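Local coordinates for protein arsenical resistance operon trans-acting repressor (PDB 3KTB) that probably acts as a DNA-binding transcriptional repressor of the arsenical resistance operon, at residues K5-F10 with P77-D82. Sequence-based numbering, arbitrary orientation.
Sequences KKIEIF and PITLVD
E8 faces L80 and F10 faces I78 as antiparallel hydrogen-bonded pairs, alternating with the non-hydrogen-bonded pairs I7 with V81 and I9 with T79; the axes of strands 7-10 and 78-81 approach to 4.7 Å, their N-to-C directions at 164°, close to antiparallel. E8 and L80 exchange N-H...O=C bonds both ways, as do F10 and I78, and D82 N hydrogen-bonds to K6 O. The D82 carboxylate continues the ladder past strand 78-81: OD2 takes the N-H of K6 at 2.8 Å, nearly straight (171°) but from above the carboxylate plane. D82 OD1 lies 3.3 Å from K5 CB, while K5 NZ remains 4.0 Å from OD1, too far for a salt bridge. K5 CB and CD both touch V81 CG1.

On the face of I7, I9, T79 and V81, T79 CG2 meets I7 CG2 at 3.6 Å and also I9 CG1, side by side; helix 94-101 covers I7 and V81. On the other face the F10 ring and L80 cross obliquely, CE2 3.7 Å from L80 CD1. With F10 CG beside its own backbone N (chi1 -65°), I78 O lies in the ring plane at its edge, nearest CD2. Helix 62-69 packs on F10, I78 and L80; E8 OE1 hydrogen-bonds to H49 NE2, and OE2 forms a salt bridge with K6 NZ (3.5 Å). P77, after a cis peptide bond, leads into strand 78-81, consistent with the thioredoxin-like fold; strands 7-11 and 78-81 are central in the mixed sheet ordered 47-50, 7-11, 78-81, 84-87.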
ATOM      1  N   LYS A   5     -15.282   4.712 -29.486  1.00 52.67           N
ATOM      2  CA  LYS A   5     -13.944   4.404 -28.998  1.00 56.96           C
ATOM      3  C   LYS A   5     -13.546   5.422 -27.928  1.00 59.18           C
ATOM      4  O   LYS A   5     -13.966   6.575 -27.991  1.00 52.28           O
ATOM      5  CB  LYS A   5     -12.977   4.445 -30.171  1.00 54.91           C
ATOM      6  CG  LYS A   5     -13.407   3.502 -31.296  1.00 60.73           C
ATOM      7  CD  LYS A   5     -12.603   3.739 -32.562  1.00 68.42           C
ATOM      8  CE  LYS A   5     -12.719   2.566 -33.540  1.00 73.59           C
ATOM      9  NZ  LYS A   5     -12.069   1.328 -33.026  1.00 75.79           N
ATOM     10  N   LYS A   6     -12.767   5.004 -26.935  1.00 61.71           N
ATOM     11  CA  LYS A   6     -12.328   5.945 -25.918  1.00 62.22           C
ATOM     12  C   LYS A   6     -11.211   6.808 -26.506  1.00 60.59           C
ATOM     13  O   LYS A   6     -10.308   6.296 -27.170  1.00 64.68           O
ATOM     14  CB  LYS A   6     -11.886   5.238 -24.624  1.00 64.16           C
ATOM     15  CG  LYS A   6     -11.299   6.192 -23.544  1.00 89.12           C
ATOM     16  CD  LYS A   6     -10.937   5.460 -22.231  1.00 91.14           C
ATOM     17  CE  LYS A   6      -9.624   5.961 -21.584  1.00 90.61           C
ATOM     18  NZ  LYS A   6      -9.740   7.244 -20.834  1.00 89.60           N
ATOM     19  N   ILE A   7     -11.303   8.118 -26.296  1.00 54.36           N
ATOM     20  CA  ILE A   7     -10.270   9.033 -26.757  1.00 55.25           C
ATOM     21  C   ILE A   7      -9.706   9.794 -25.568  1.00 56.63           C
ATOM     22  O   ILE A   7     -10.456  10.373 -24.772  1.00 55.42           O
ATOM     23  CB  ILE A   7     -10.801  10.033 -27.794  1.00 51.92           C
ATOM     24  CG1 ILE A   7     -11.569   9.299 -28.907  1.00 49.33           C
ATOM     25  CG2 ILE A   7      -9.645  10.839 -28.377  1.00 43.46           C
ATOM     26  CD1 ILE A   7     -12.527  10.175 -29.667  1.00 50.90           C
ATOM     27  N   GLU A   8      -8.383   9.769 -25.454  1.00 59.15           N
ATOM     28  CA  GLU A   8      -7.660  10.475 -24.407  1.00 64.25           C
ATOM     29  C   GLU A   8      -6.508  11.224 -25.068  1.00 66.20           C
ATOM     30  O   GLU A   8      -5.739  10.639 -25.821  1.00 72.47           O
ATOM     31  CB  GLU A   8      -7.098   9.480 -23.397  1.00 62.89           C
ATOM     32  CG  GLU A   8      -6.817  10.070 -22.037  1.00 67.20           C
ATOM     33  CD  GLU A   8      -6.228   9.035 -21.091  1.00 78.25           C
ATOM     34  OE1 GLU A   8      -5.691   9.433 -20.032  1.00 75.39           O
ATOM     35  OE2 GLU A   8      -6.294   7.823 -21.413  1.00 83.23           O
ATOM     36  N   ILE A   9      -6.400  12.516 -24.790  1.00 60.26           N
ATOM     37  CA  ILE A   9      -5.433  13.367 -25.463  1.00 59.53           C
ATOM     38  C   ILE A   9      -4.404  13.906 -24.463  1.00 58.22           C
ATOM     39  O   ILE A   9      -4.767  14.487 -23.431  1.00 55.67           O
ATOM     40  CB  ILE A   9      -6.134  14.557 -26.159  1.00 56.23           C
ATOM     41  CG1 ILE A   9      -6.949  14.072 -27.360  1.00 58.07           C
ATOM     42  CG2 ILE A   9      -5.115  15.600 -26.589  1.00 54.26           C
ATOM     43  CD1 ILE A   9      -7.866  15.126 -27.942  1.00 51.19           C
ATOM     44  N   PHE A  10      -3.128  13.713 -24.777  1.00 58.21           N
ATOM     45  CA  PHE A  10      -2.036  14.212 -23.937  1.00 58.15           C
ATOM     46  C   PHE A  10      -1.432  15.451 -24.568  1.00 57.26           C
ATOM     47  O   PHE A  10      -0.700  15.361 -25.550  1.00 62.86           O
ATOM     48  CB  PHE A  10      -0.998  13.107 -23.724  1.00 65.47           C
ATOM     49  CG  PHE A  10      -1.539  11.951 -22.941  1.00 69.51           C
ATOM     50  CD1 PHE A  10      -1.138  11.731 -21.629  1.00 70.80           C
ATOM     51  CD2 PHE A  10      -2.511  11.125 -23.495  1.00 66.63           C
ATOM     52  CE1 PHE A  10      -1.671  10.691 -20.888  1.00 70.86           C
ATOM     53  CE2 PHE A  10      -3.045  10.080 -22.766  1.00 71.49           C
ATOM     54  CZ  PHE A  10      -2.622   9.861 -21.457  1.00 74.36           C
ATOM     55  N   PRO A  77       1.191  16.771 -29.183  1.00 72.31           N
ATOM     56  CA  PRO A  77       0.226  15.969 -28.420  1.00 65.22           C
ATOM     57  C   PRO A  77       0.100  14.540 -28.904  1.00 67.58           C
ATOM     58  O   PRO A  77       0.165  14.284 -30.098  1.00 67.94           O
ATOM     59  CB  PRO A  77      -1.102  16.680 -28.700  1.00 56.55           C
ATOM     60  CG  PRO A  77      -0.968  17.130 -30.105  1.00 58.99           C
ATOM     61  CD  PRO A  77       0.519  17.518 -30.264  1.00 66.74           C
ATOM     62  N   ILE A  78      -0.116  13.620 -27.973  1.00 67.58           N
ATOM     63  CA  ILE A  78      -0.383  12.240 -28.305  1.00 66.64           C
ATOM     64  C   ILE A  78      -1.850  11.971 -28.019  1.00 64.94           C
ATOM     65  O   ILE A  78      -2.344  12.316 -26.943  1.00 62.93           O
ATOM     66  CB  ILE A  78       0.443  11.297 -27.416  1.00 75.01           C
ATOM     67  CG1 ILE A  78       1.943  11.438 -27.693  1.00 82.35           C
ATOM     68  CG2 ILE A  78      -0.000   9.863 -27.601  1.00 74.20           C
ATOM     69  CD1 ILE A  78       2.808  10.667 -26.709  1.00 82.09           C
ATOM     70  N   THR A  79      -2.538  11.347 -28.970  1.00 65.33           N
ATOM     71  CA  THR A  79      -3.923  10.936 -28.776  1.00 60.28           C
ATOM     72  C   THR A  79      -4.033   9.425 -28.721  1.00 66.67           C
ATOM     73  O   THR A  79      -3.596   8.741 -29.631  1.00 72.51           O
ATOM     74  CB  THR A  79      -4.783  11.418 -29.911  1.00 60.40           C
ATOM     75  OG1 THR A  79      -4.663  12.838 -29.992  1.00 61.42           O
ATOM     76  CG2 THR A  79      -6.240  11.058 -29.654  1.00 60.80           C
ATOM     77  N   LEU A  80      -4.609   8.905 -27.645  1.00 69.73           N
ATOM     78  CA  LEU A  80      -4.846   7.472 -27.547  1.00 69.30           C
ATOM     79  C   LEU A  80      -6.291   7.219 -27.935  1.00 65.57           C
ATOM     80  O   LEU A  80      -7.184   7.967 -27.545  1.00 59.05           O
ATOM     81  CB  LEU A  80      -4.600   6.954 -26.129  1.00 64.91           C
ATOM     82  CG  LEU A  80      -3.254   7.245 -25.469  1.00 67.19           C
ATOM     83  CD1 LEU A  80      -3.243   6.665 -24.057  1.00 68.76           C
ATOM     84  CD2 LEU A  80      -2.099   6.701 -26.302  1.00 69.94           C
ATOM     85  N   VAL A  81      -6.496   6.175 -28.728  1.00 66.10           N
ATOM     86  CA  VAL A  81      -7.814   5.721 -29.098  1.00 66.04           C
ATOM     87  C   VAL A  81      -7.882   4.280 -28.630  1.00 68.92           C
ATOM     88  O   VAL A  81      -7.085   3.447 -29.056  1.00 76.78           O
ATOM     89  CB  VAL A  81      -8.039   5.830 -30.611  1.00 63.54           C
ATOM     90  CG1 VAL A  81      -9.391   5.224 -31.007  1.00 60.69           C
ATOM     91  CG2 VAL A  81      -7.973   7.286 -31.027  1.00 59.75           C
ATOM     92  N   ASP A  82      -8.824   4.027 -27.723  1.00 68.09           N
ATOM     93  CA  ASP A  82      -8.932   2.775 -26.972  1.00 73.24           C
ATOM     94  C   ASP A  82      -7.598   2.299 -26.397  1.00 79.63           C
ATOM     95  O   ASP A  82      -7.302   1.109 -26.393  1.00 83.38           O
ATOM     96  CB  ASP A  82      -9.624   1.688 -27.799  1.00 73.69           C
ATOM     97  CG  ASP A  82     -11.126   1.929 -27.939  1.00 81.22           C
ATOM     98  OD1 ASP A  82     -11.678   1.632 -29.022  1.00 87.78           O
ATOM     99  OD2 ASP A  82     -11.763   2.414 -26.969  1.00 77.12           O
TER